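Uricase (Bacillus fastidiosus, PDB 4R8X) catalyses the oxidation of urate by molecular oxygen to 5-hydroxyisourate, the first step in the degradation of urate to (S)-allantoin. Local coordinates at the interface of chains A and B and the interface of chains A and C. Coordinates in Å, arbitrary orientation; residue numbers count along the deposited sequence, not the author numbering. Chains: chain A/B/C, Uricase.

Contact 1: the interface of chains A and B. Residues chain A 13-15, 77, 80-81; chain B 288-289.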
loop_
_atom_site.group_PDB
_atom_site.type_symbol
_atom_site.label_atom_id
_atom_site.label_comp_id
_atom_site.label_asym_id
_atom_site.label_seq_id
_atom_site.Cartn_x
_atom_site.Cartn_y
_atom_site.Cartn_z
ATOM N N TYR A 13 -15.267 11.171 0.707
ATOM C CA TYR A 13 -16.076 9.998 0.444
ATOM C C TYR A 13 -17.544 10.349 0.571
ATOM O O TYR A 13 -17.969 10.953 1.556
ATOM C CB TYR A 13 -15.707 8.852 1.384
ATOM C CG TYR A 13 -14.354 8.258 1.076
ATOM C CD1 TYR A 13 -14.207 7.309 0.066
ATOM C CD2 TYR A 13 -13.220 8.630 1.802
ATOM C CE1 TYR A 13 -12.963 6.754 -0.228
ATOM C CE2 TYR A 13 -11.971 8.083 1.513
ATOM C CZ TYR A 13 -11.855 7.138 0.502
ATOM O OH TYR A 13 -10.634 6.566 0.199
ATOM N N VAL A 14 -18.308 10.007 -0.459
ATOM C CA VAL A 14 -19.723 10.325 -0.505
ATOM C C VAL A 14 -20.453 9.095 -0.999
ATOM O O VAL A 14 -20.229 8.653 -2.123
ATOM C CB VAL A 14 -20.025 11.495 -1.468
ATOM C CG1 VAL A 14 -21.379 12.046 -1.166
ATOM C CG2 VAL A 14 -18.991 12.600 -1.344
ATOM N N PHE A 15 -21.313 8.533 -0.155
ATOM C CA PHE A 15 -22.014 7.311 -0.494
ATOM C C PHE A 15 -23.507 7.552 -0.444
ATOM O O PHE A 15 -24.115 7.558 0.625
ATOM C CB PHE A 15 -21.642 6.194 0.476
ATOM C CG PHE A 15 -20.160 6.035 0.687
ATOM C CD1 PHE A 15 -19.276 6.033 -0.386
ATOM C CD2 PHE A 15 -19.651 5.883 1.966
ATOM C CE1 PHE A 15 -17.909 5.885 -0.170
ATOM C CE2 PHE A 15 -18.305 5.737 2.183
ATOM C CZ PHE A 15 -17.425 5.729 1.120
ATOM N N GLN A 77 -21.521 16.596 0.107
ATOM C CA GLN A 77 -22.331 15.551 0.715
ATOM C C GLN A 77 -23.834 15.888 0.705
ATOM O O GLN A 77 -24.666 15.037 0.383
ATOM C CB GLN A 77 -21.775 15.195 2.105
ATOM C CG GLN A 77 -20.352 14.605 1.998
ATOM C CD GLN A 77 -19.652 14.376 3.332
ATOM O OE1 GLN A 77 -19.956 15.019 4.340
ATOM N NE2 GLN A 77 -18.698 13.446 3.335
ATOM N N ALA A 80 -25.152 15.397 -2.725
ATOM C CA ALA A 80 -25.349 13.992 -3.053
ATOM C C ALA A 80 -26.772 13.546 -2.722
ATOM O O ALA A 80 -27.316 12.660 -3.378
ATOM C CB ALA A 80 -24.362 13.117 -2.332
ATOM N N ALA A 81 -27.385 14.181 -1.721
ATOM C CA ALA A 81 -28.738 13.831 -1.309
ATOM C C ALA A 81 -29.773 14.397 -2.269
ATOM O O ALA A 81 -30.827 13.797 -2.469
ATOM C CB ALA A 81 -29.018 14.329 0.108
ATOM N N VAL B 288 -27.162 9.741 2.654
ATOM C CA VAL B 288 -25.765 9.900 2.281
ATOM C C VAL B 288 -24.886 9.536 3.470
ATOM O O VAL B 288 -25.134 9.981 4.592
ATOM C CB VAL B 288 -25.465 11.342 1.833
ATOM C CG1 VAL B 288 -23.990 11.495 1.498
ATOM C CG2 VAL B 288 -26.340 11.725 0.641
ATOM N N PHE B 289 -23.874 8.712 3.205
ATOM C CA PHE B 289 -22.937 8.237 4.210
ATOM C C PHE B 289 -21.519 8.617 3.826
ATOM O O PHE B 289 -21.260 9.041 2.699
ATOM C CB PHE B 289 -23.042 6.722 4.334
ATOM C CG PHE B 289 -24.429 6.246 4.662
ATOM C CD1 PHE B 289 -24.876 6.213 5.980
ATOM C CD2 PHE B 289 -25.297 5.854 3.655
ATOM C CE1 PHE B 289 -26.169 5.797 6.285
ATOM C CE2 PHE B 289 -26.590 5.442 3.950
ATOM C CZ PHE B 289 -27.025 5.408 5.275
#
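B:Val288 meets chain A with both methyls, and its chi1 of 178° decides which goes where: CG1, opposite the backbone N, turns to A:Val14 and also borders helix 69-82, while CG2, on the N side, faces A:Ala80 and A:Ala81. B:Val288 CG1 lies 3.8 Å from A:Val14 CG1, the two valines meeting at a slant. A:Val14 uses the same branch, since its own CG1 is swung away from the main-chain nitrogen (chi1 -163°). B:Val288 CG2 rests on the helix, 3.8 Å from A:Ala80 CB and close to the backbone of A:Ala81 and to A:Gln77 O. Next to this contact the main chains pair as antiparallel strands. B:Phe289 N donates to A:Phe15 O at 2.8 Å, and A:Phe15 N returns a bond to B:Phe289 O at 2.9 Å. Behind them, on the chain A side, the A:Gln77 side-chain amide donates through NE2 to the backbone carbonyl A:Tyr13 O at 3.1 Å, tying helix 69-82 to strand 5-17. The patch thus joins the short strand 288-290 of one subunit to strand 5-17 of its neighbour and rests it against the adjoining helix, helping to hold the A-B pair of the uricase tetramer together.

Contact 2: the interface of chains A and C. Residues chain A 186-187, 189; chain C 74-75, 78-79, 102-103.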
loop_
_atom_site.group_PDB
_atom_site.type_symbol
_atom_site.label_atom_id
_atom_site.label_comp_id
_atom_site.label_asym_id
_atom_site.label_seq_id
_atom_site.Cartn_x
_atom_site.Cartn_y
_atom_site.Cartn_z
ATOM N N GLU A 186 23.225 -3.401 -29.348
ATOM C CA GLU A 186 23.982 -3.805 -28.171
ATOM C C GLU A 186 23.195 -3.691 -26.871
ATOM O O GLU A 186 23.607 -4.251 -25.857
ATOM C CB GLU A 186 25.291 -3.026 -28.054
ATOM C CG GLU A 186 25.128 -1.547 -27.775
ATOM C CD GLU A 186 25.036 -0.719 -29.035
ATOM O OE1 GLU A 186 25.481 0.451 -28.998
ATOM O OE2 GLU A 186 24.527 -1.237 -30.058
ATOM N N TYR A 187 22.067 -2.978 -26.895
ATOM C CA TYR A 187 21.238 -2.827 -25.699
ATOM C C TYR A 187 20.126 -3.858 -25.624
ATOM O O TYR A 187 19.387 -3.897 -24.645
ATOM C CB TYR A 187 20.641 -1.412 -25.610
ATOM C CG TYR A 187 21.688 -0.344 -25.446
ATOM C CD1 TYR A 187 22.331 -0.155 -24.226
ATOM C CD2 TYR A 187 22.043 0.473 -26.507
ATOM C CE1 TYR A 187 23.305 0.818 -24.072
ATOM C CE2 TYR A 187 23.013 1.450 -26.362
ATOM C CZ TYR A 187 23.641 1.618 -25.147
ATOM O OH TYR A 187 24.600 2.591 -24.999
ATOM N N THR A 189 18.682 -7.405 -25.057
ATOM C CA THR A 189 18.905 -8.719 -24.468
ATOM C C THR A 189 17.612 -9.527 -24.483
ATOM O O THR A 189 17.618 -10.733 -24.241
ATOM C CB THR A 189 19.427 -8.621 -23.021
ATOM O OG1 THR A 189 18.493 -7.882 -22.220
ATOM C CG2 THR A 189 20.777 -7.919 -22.991
ATOM N N ASN C 74 17.964 -1.504 -20.004
ATOM C CA ASN C 74 19.384 -1.813 -20.073
ATOM C C ASN C 74 20.189 -0.543 -20.311
ATOM O O ASN C 74 21.240 -0.336 -19.693
ATOM C CB ASN C 74 19.684 -2.813 -21.196
ATOM C CG ASN C 74 19.143 -4.200 -20.914
ATOM O OD1 ASN C 74 18.948 -4.588 -19.758
ATOM N ND2 ASN C 74 18.915 -4.966 -21.977
ATOM N N PHE C 75 19.665 0.303 -21.199
ATOM C CA PHE C 75 20.299 1.557 -21.594
ATOM C C PHE C 75 20.498 2.462 -20.374
ATOM O O PHE C 75 21.591 2.985 -20.150
ATOM C CB PHE C 75 19.432 2.246 -22.657
ATOM C CG PHE C 75 20.083 3.418 -23.347
ATOM C CD1 PHE C 75 20.073 4.679 -22.778
ATOM C CD2 PHE C 75 20.655 3.266 -24.610
ATOM C CE1 PHE C 75 20.645 5.765 -23.437
ATOM C CE2 PHE C 75 21.229 4.347 -25.267
ATOM C CZ PHE C 75 21.225 5.597 -24.681
ATOM N N ARG C 78 23.083 0.897 -17.772
ATOM C CA ARG C 78 24.460 1.034 -18.217
ATOM C C ARG C 78 24.980 2.466 -18.124
ATOM O O ARG C 78 26.142 2.693 -17.777
ATOM C CB ARG C 78 24.626 0.484 -19.623
ATOM C CG ARG C 78 24.331 -1.002 -19.689
ATOM C CD ARG C 78 24.444 -1.551 -21.088
ATOM N NE ARG C 78 23.818 -2.864 -21.167
ATOM C CZ ARG C 78 23.714 -3.581 -22.279
ATOM N NH1 ARG C 78 24.200 -3.117 -23.420
ATOM N NH2 ARG C 78 23.117 -4.762 -22.243
ATOM N N HIS C 79 24.124 3.434 -18.433
ATOM C CA HIS C 79 24.521 4.828 -18.338
ATOM C C HIS C 79 24.713 5.305 -16.899
ATOM O O HIS C 79 25.437 6.263 -16.653
ATOM C CB HIS C 79 23.546 5.710 -19.119
ATOM C CG HIS C 79 23.818 5.715 -20.592
ATOM N ND1 HIS C 79 23.363 4.725 -21.436
ATOM C CD2 HIS C 79 24.561 6.550 -21.357
ATOM C CE1 HIS C 79 23.786 4.967 -22.664
ATOM N NE2 HIS C 79 24.510 6.071 -22.644
ATOM N N LYS C 102 21.628 8.004 -29.875
ATOM C CA LYS C 102 21.644 6.620 -30.334
ATOM C C LYS C 102 20.543 6.337 -31.360
ATOM O O LYS C 102 20.753 5.609 -32.325
ATOM C CB LYS C 102 21.516 5.659 -29.144
ATOM C CG LYS C 102 21.517 4.193 -29.524
ATOM C CD LYS C 102 22.892 3.742 -29.923
ATOM C CE LYS C 102 22.874 2.266 -30.243
ATOM N NZ LYS C 102 24.177 1.811 -30.797
ATOM N N TYR C 103 19.369 6.916 -31.146
ATOM C CA TYR C 103 18.199 6.589 -31.951
ATOM C C TYR C 103 17.674 7.811 -32.687
ATOM O O TYR C 103 16.955 8.623 -32.119
ATOM C CB TYR C 103 17.122 5.963 -31.055
ATOM C CG TYR C 103 17.619 4.688 -30.392
ATOM C CD1 TYR C 103 17.887 3.552 -31.150
ATOM C CD2 TYR C 103 17.859 4.633 -29.019
ATOM C CE1 TYR C 103 18.356 2.392 -30.558
ATOM C CE2 TYR C 103 18.325 3.477 -28.415
ATOM C CZ TYR C 103 18.574 2.358 -29.191
ATOM O OH TYR C 103 19.049 1.201 -28.601
HETATM O O HOH W 1 25.069 -0.592 -32.442
#
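Helix 69-82 of chain C, with the end of helix 88-102, receives a loop of chain A that carries A:Glu186, A:Tyr187 and A:Thr189. The A:Tyr187 ring is the centre of the patch. C:Phe75 puts the edge of its ring over the middle of one tyrosine face, CD2 standing 3.5 Å from A:Tyr187 CZ, while A:Glu186 CG lies toward the rim on the opposite face. C:His79 CE1 in turn covers the rim of the C:Phe75 ring, and its ND1 is fixed by the backbone carbonyl C:Phe75 O at 2.8 Å. Two loop oxygens share the amide of C:Asn74: ND2 donates to A:Tyr187 O at 2.9 Å, almost straight at 179°, and to A:Thr189 OG1 at 3.0 Å, both acceptors lying near the amide plane. The extended C:Arg78 passes the tyrosine ring and gives NH1 to A:Glu186 O at 2.8 Å; the carbonyl lies near the guanidinium plane, but the nitrogen stands above the carbonyl plane. A:Glu186, bent at chi2 (-90°), turns its carboxylate to meet the lysine coming from the opposite direction. C:Lys102 NZ forms a salt bridge to A:Glu186 OE1 at 2.6 Å, on its syn side but somewhat out of the carboxylate plane, and water 1 links the same lysine nitrogen to A:Glu186 OE2.

Contact 3: the interface of chains A and C. Residues chain A 301-304, 307, 310; chain C 3, 55.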
loop_
_atom_site.group_PDB
_atom_site.type_symbol
_atom_site.label_atom_id
_atom_site.label_comp_id
_atom_site.label_asym_id
_atom_site.label_seq_id
_atom_site.Cartn_x
_atom_site.Cartn_y
_atom_site.Cartn_z
ATOM N N PHE A 301 -1.630 6.791 -25.361
ATOM C CA PHE A 301 -2.055 6.841 -26.754
ATOM C C PHE A 301 -3.490 7.312 -26.850
ATOM O O PHE A 301 -4.306 7.021 -25.977
ATOM C CB PHE A 301 -1.899 5.447 -27.373
ATOM C CG PHE A 301 -2.020 5.416 -28.868
ATOM C CD1 PHE A 301 -1.098 6.071 -29.663
ATOM C CD2 PHE A 301 -3.033 4.693 -29.476
ATOM C CE1 PHE A 301 -1.203 6.031 -31.044
ATOM C CE2 PHE A 301 -3.143 4.642 -30.844
ATOM C CZ PHE A 301 -2.229 5.307 -31.631
ATOM N N SER A 302 -3.806 8.056 -27.901
ATOM C CA SER A 302 -5.197 8.398 -28.155
ATOM C C SER A 302 -5.592 8.066 -29.594
ATOM O O SER A 302 -4.777 8.161 -30.519
ATOM C CB SER A 302 -5.499 9.858 -27.813
ATOM O OG SER A 302 -4.735 10.748 -28.597
ATOM N N VAL A 303 -6.847 7.670 -29.748
ATOM C CA VAL A 303 -7.421 7.234 -31.013
ATOM C C VAL A 303 -8.633 8.136 -31.253
ATOM O O VAL A 303 -9.370 8.446 -30.304
ATOM C CB VAL A 303 -7.897 5.760 -30.922
ATOM C CG1 VAL A 303 -8.333 5.241 -32.289
ATOM C CG2 VAL A 303 -6.795 4.873 -30.354
ATOM N N HIS A 304 -8.834 8.558 -32.500
ATOM C CA HIS A 304 -9.852 9.548 -32.826
ATOM C C HIS A 304 -10.739 9.021 -33.940
ATOM O O HIS A 304 -10.368 8.061 -34.602
ATOM C CB HIS A 304 -9.165 10.858 -33.212
ATOM C CG HIS A 304 -8.217 11.340 -32.158
ATOM N ND1 HIS A 304 -8.560 12.298 -31.232
ATOM C CD2 HIS A 304 -6.967 10.930 -31.832
ATOM C CE1 HIS A 304 -7.551 12.485 -30.398
ATOM N NE2 HIS A 304 -6.574 11.664 -30.739
ATOM N N ASP A 307 -9.259 8.196 -37.210
ATOM C CA ASP A 307 -8.511 6.952 -37.338
ATOM C C ASP A 307 -9.433 5.819 -37.759
ATOM O O ASP A 307 -9.092 5.019 -38.628
ATOM C CB ASP A 307 -7.868 6.590 -36.005
ATOM C CG ASP A 307 -6.783 7.554 -35.603
ATOM O OD1 ASP A 307 -5.932 7.878 -36.453
ATOM O OD2 ASP A 307 -6.780 7.971 -34.427
ATOM N N ARG A 310 -10.341 6.231 -41.436
ATOM C CA ARG A 310 -9.195 5.810 -42.225
ATOM C C ARG A 310 -9.116 4.287 -42.320
ATOM O O ARG A 310 -8.966 3.738 -43.412
ATOM C CB ARG A 310 -7.918 6.392 -41.615
ATOM C CG ARG A 310 -6.662 6.228 -42.435
ATOM C CD ARG A 310 -5.624 7.291 -42.045
ATOM N NE ARG A 310 -5.607 7.600 -40.612
ATOM C CZ ARG A 310 -5.945 8.779 -40.090
ATOM N NH1 ARG A 310 -6.332 9.774 -40.879
ATOM N NH2 ARG A 310 -5.898 8.966 -38.776
ATOM N N ARG C 3 -2.465 13.735 -31.566
ATOM C CA ARG C 3 -2.801 12.636 -30.668
ATOM C C ARG C 3 -1.750 12.513 -29.578
ATOM O O ARG C 3 -0.637 13.027 -29.710
ATOM C CB ARG C 3 -2.886 11.308 -31.426
ATOM C CG ARG C 3 -1.531 10.675 -31.708
ATOM C CD ARG C 3 -1.642 9.303 -32.372
ATOM N NE ARG C 3 -2.092 9.391 -33.757
ATOM C CZ ARG C 3 -3.280 8.985 -34.197
ATOM N NH1 ARG C 3 -4.163 8.446 -33.359
ATOM N NH2 ARG C 3 -3.592 9.127 -35.484
ATOM N N LEU C 55 4.383 5.835 -34.913
ATOM C CA LEU C 55 2.950 5.657 -35.159
ATOM C C LEU C 55 2.578 4.225 -35.550
ATOM O O LEU C 55 1.641 3.652 -34.999
ATOM C CB LEU C 55 2.431 6.649 -36.217
ATOM C CG LEU C 55 0.924 6.594 -36.484
ATOM C CD1 LEU C 55 0.121 6.892 -35.213
ATOM C CD2 LEU C 55 0.553 7.566 -37.588
#
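The guanidinium of C:Arg3 is held by its edge, with A:Ser302 O and the carboxylate of A:Asp307 near its plane. The A:Phe301 ring lies alongside the arginine, pointing the same way and turned only 16° from the guanidinium plane; its rim atom CE1 is 3.6 Å from C:Arg3 CD. A:His304 is turned more steeply and touches the start of the arginine side chain, where A:Ser302 OG also meets CB. A:Ser302 OG and A:His304 NE2 share a hydrogen bond of 3.0 Å, its direction undecided. Against A:Asp307 the arginine makes a two-nitrogen, end-on salt bridge. C:Arg3 NH2 donates to A:Asp307 OD1 at 2.8 Å on the syn lone pair, and C:Arg3 NH1 reaches A:Asp307 OD2 at 2.9 Å from the syn side, though 30° out of the carboxylate plane. C:Arg3 NH1 also donates to A:Ser302 O at 2.9 Å, in the carbonyl plane. A bend at chi3 (71°) swings the guanidinium round to face the acid. From within chain A, the backbone N of A:His304 reaches OD2 from the opposite face to NH1, and A:Arg310 NH2 forms a salt bridge to A:Asp307 OD1 at 2.6 Å, from the anti side, so each carboxylate oxygen takes at least two donors. The arginines about this acid would probably favour its charged form. The site ties the N-terminal segment of chain C to strand 296-304 and helix 305-313 of chain A, linking two subunits of the tetramer.

Contact 4: the interface of chains A and B. Residues chain A 40, 118, 134, 136; chain B 172, 174, 199, 274.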
loop_
_atom_site.group_PDB
_atom_site.type_symbol
_atom_site.label_atom_id
_atom_site.label_comp_id
_atom_site.label_asym_id
_atom_site.label_seq_id
_atom_site.Cartn_x
_atom_site.Cartn_y
_atom_site.Cartn_z
ATOM N N ILE A 40 -26.202 1.514 -4.520
ATOM C CA ILE A 40 -25.145 2.321 -3.928
ATOM C C ILE A 40 -24.530 3.172 -5.041
ATOM O O ILE A 40 -24.162 2.659 -6.105
ATOM C CB ILE A 40 -24.057 1.452 -3.251
ATOM C CG1 ILE A 40 -24.675 0.624 -2.119
ATOM C CG2 ILE A 40 -22.931 2.321 -2.719
ATOM C CD1 ILE A 40 -23.802 -0.504 -1.637
ATOM N N PHE A 118 -19.049 -1.386 -6.074
ATOM C CA PHE A 118 -19.635 -2.583 -5.483
ATOM C C PHE A 118 -20.128 -3.535 -6.556
ATOM O O PHE A 118 -20.733 -3.109 -7.550
ATOM C CB PHE A 118 -20.817 -2.221 -4.574
ATOM C CG PHE A 118 -20.408 -1.712 -3.221
ATOM C CD1 PHE A 118 -20.276 -0.348 -2.986
ATOM C CD2 PHE A 118 -20.175 -2.596 -2.172
ATOM C CE1 PHE A 118 -19.912 0.127 -1.730
ATOM C CE2 PHE A 118 -19.814 -2.126 -0.912
ATOM C CZ PHE A 118 -19.685 -0.762 -0.695
ATOM N N LEU A 134 -29.831 -6.951 -1.566
ATOM C CA LEU A 134 -29.512 -6.414 -0.249
ATOM C C LEU A 134 -28.018 -6.378 0.039
ATOM O O LEU A 134 -27.519 -5.444 0.668
ATOM C CB LEU A 134 -30.201 -7.241 0.836
ATOM C CG LEU A 134 -31.726 -7.288 0.742
ATOM C CD1 LEU A 134 -32.302 -8.126 1.874
ATOM C CD2 LEU A 134 -32.284 -5.874 0.759
ATOM N N PHE A 136 -24.003 -6.581 -1.135
ATOM C CA PHE A 136 -23.086 -6.280 -2.222
ATOM C C PHE A 136 -21.636 -6.422 -1.773
ATOM O O PHE A 136 -21.311 -6.202 -0.603
ATOM C CB PHE A 136 -23.348 -4.868 -2.773
ATOM C CG PHE A 136 -24.769 -4.655 -3.203
ATOM C CD1 PHE A 136 -25.188 -5.022 -4.477
ATOM C CD2 PHE A 136 -25.707 -4.131 -2.318
ATOM C CE1 PHE A 136 -26.508 -4.853 -4.861
ATOM C CE2 PHE A 136 -27.019 -3.966 -2.697
ATOM C CZ PHE A 136 -27.422 -4.318 -3.973
ATOM N N ILE B 172 -21.439 -5.490 2.234
ATOM C CA ILE B 172 -22.329 -4.527 2.862
ATOM C C ILE B 172 -23.759 -5.017 2.692
ATOM O O ILE B 172 -24.090 -5.645 1.696
ATOM C CB ILE B 172 -22.147 -3.117 2.248
ATOM C CG1 ILE B 172 -22.836 -2.051 3.112
ATOM C CG2 ILE B 172 -22.633 -3.078 0.799
ATOM C CD1 ILE B 172 -22.393 -0.637 2.766
ATOM N N VAL B 174 -27.613 -3.469 2.689
ATOM C CA VAL B 174 -28.367 -2.207 2.691
ATOM C C VAL B 174 -29.745 -2.278 3.372
ATOM O O VAL B 174 -30.691 -1.621 2.949
ATOM C CB VAL B 174 -28.499 -1.622 1.268
ATOM C CG1 VAL B 174 -27.117 -1.274 0.714
ATOM C CG2 VAL B 174 -29.235 -2.593 0.352
ATOM N N TYR B 199 -21.524 -2.978 7.294
ATOM C CA TYR B 199 -20.447 -3.224 6.342
ATOM C C TYR B 199 -19.353 -4.020 7.064
ATOM O O TYR B 199 -18.796 -3.559 8.061
ATOM C CB TYR B 199 -19.947 -1.874 5.798
ATOM C CG TYR B 199 -18.892 -1.941 4.726
ATOM C CD1 TYR B 199 -18.721 -3.072 3.928
ATOM C CD2 TYR B 199 -18.053 -0.864 4.530
ATOM C CE1 TYR B 199 -17.738 -3.105 2.947
ATOM C CE2 TYR B 199 -17.074 -0.897 3.563
ATOM C CZ TYR B 199 -16.917 -2.017 2.786
ATOM O OH TYR B 199 -15.934 -2.044 1.825
ATOM N N TRP B 274 -20.122 2.679 7.696
ATOM C CA TRP B 274 -20.017 4.090 7.399
ATOM C C TRP B 274 -20.665 4.973 8.465
ATOM O O TRP B 274 -21.450 4.500 9.285
ATOM C CB TRP B 274 -20.746 4.348 6.088
ATOM C CG TRP B 274 -20.179 3.684 4.878
ATOM C CD1 TRP B 274 -18.879 3.337 4.648
ATOM C CD2 TRP B 274 -20.910 3.304 3.715
ATOM N NE1 TRP B 274 -18.754 2.771 3.394
ATOM C CE2 TRP B 274 -19.991 2.740 2.804
ATOM C CE3 TRP B 274 -22.256 3.411 3.340
ATOM C CZ2 TRP B 274 -20.383 2.283 1.540
ATOM C CZ3 TRP B 274 -22.638 2.946 2.092
ATOM C CH2 TRP B 274 -21.706 2.388 1.212
#
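Backbone hydrogen bonds come first: B:Ile172 and A:Phe136 pair as antiparallel strands. B:Ile172 N donates to A:Phe136 O at 2.9 Å, and A:Phe136 N to B:Ile172 O at 3.0 Å. The ladder goes on past the strand ends with B:Val174 N to A:Leu134 O at 2.8 Å. Apolar side-chain contacts make up the second group. CG2 of B:Ile172, set between its backbone N and carbonyl carbon by a chi1 of -167° that sends CG1 the other way, points at the A:Phe118 ring and comes within 3.4 Å of its CE2. The two side chains cross nearly at right angles. A:Ile40 CD1 covers the centre of one face of the same phenyl ring and also touches B:Ile172 CG2 at 3.7 Å. B:Val174 packs its CG2 against the A:Leu134 backbone and the rim of the A:Phe136 ring. Among the aromatics, A:Phe118 and B:Trp274 approach from opposite directions, the phenyl rim lying at the edge of the indole, with A:Phe118 CZ 3.8 Å from B:Trp274 CZ2. One indole face is covered by B:Ile172 CD1 from its own chain. Together the ladder and the apolar cluster extend a sheet across the subunit boundary and help to join chains A and B.

Between the centres of their C-alpha atoms, contacts 1 and 4 of the A-B interface lie about 14 Å apart; in both, strands of the two chains pair antiparallel. Contacts 2 and 3, of the A-C interface, are so measured about 29 Å apart and combine side-chain bonds and charge pairs with, in contact 2, a buried tyrosine ring. Measured likewise, contact 2 is about 52 Å from both contacts 1 and 4. Helix 69-82 serves twice: it meets a valine of chain B in contact 1, and its chain C copy receives a chain A loop in contact 2. Each subunit uses one helix at two two-fold interfaces, which together build the tetramer.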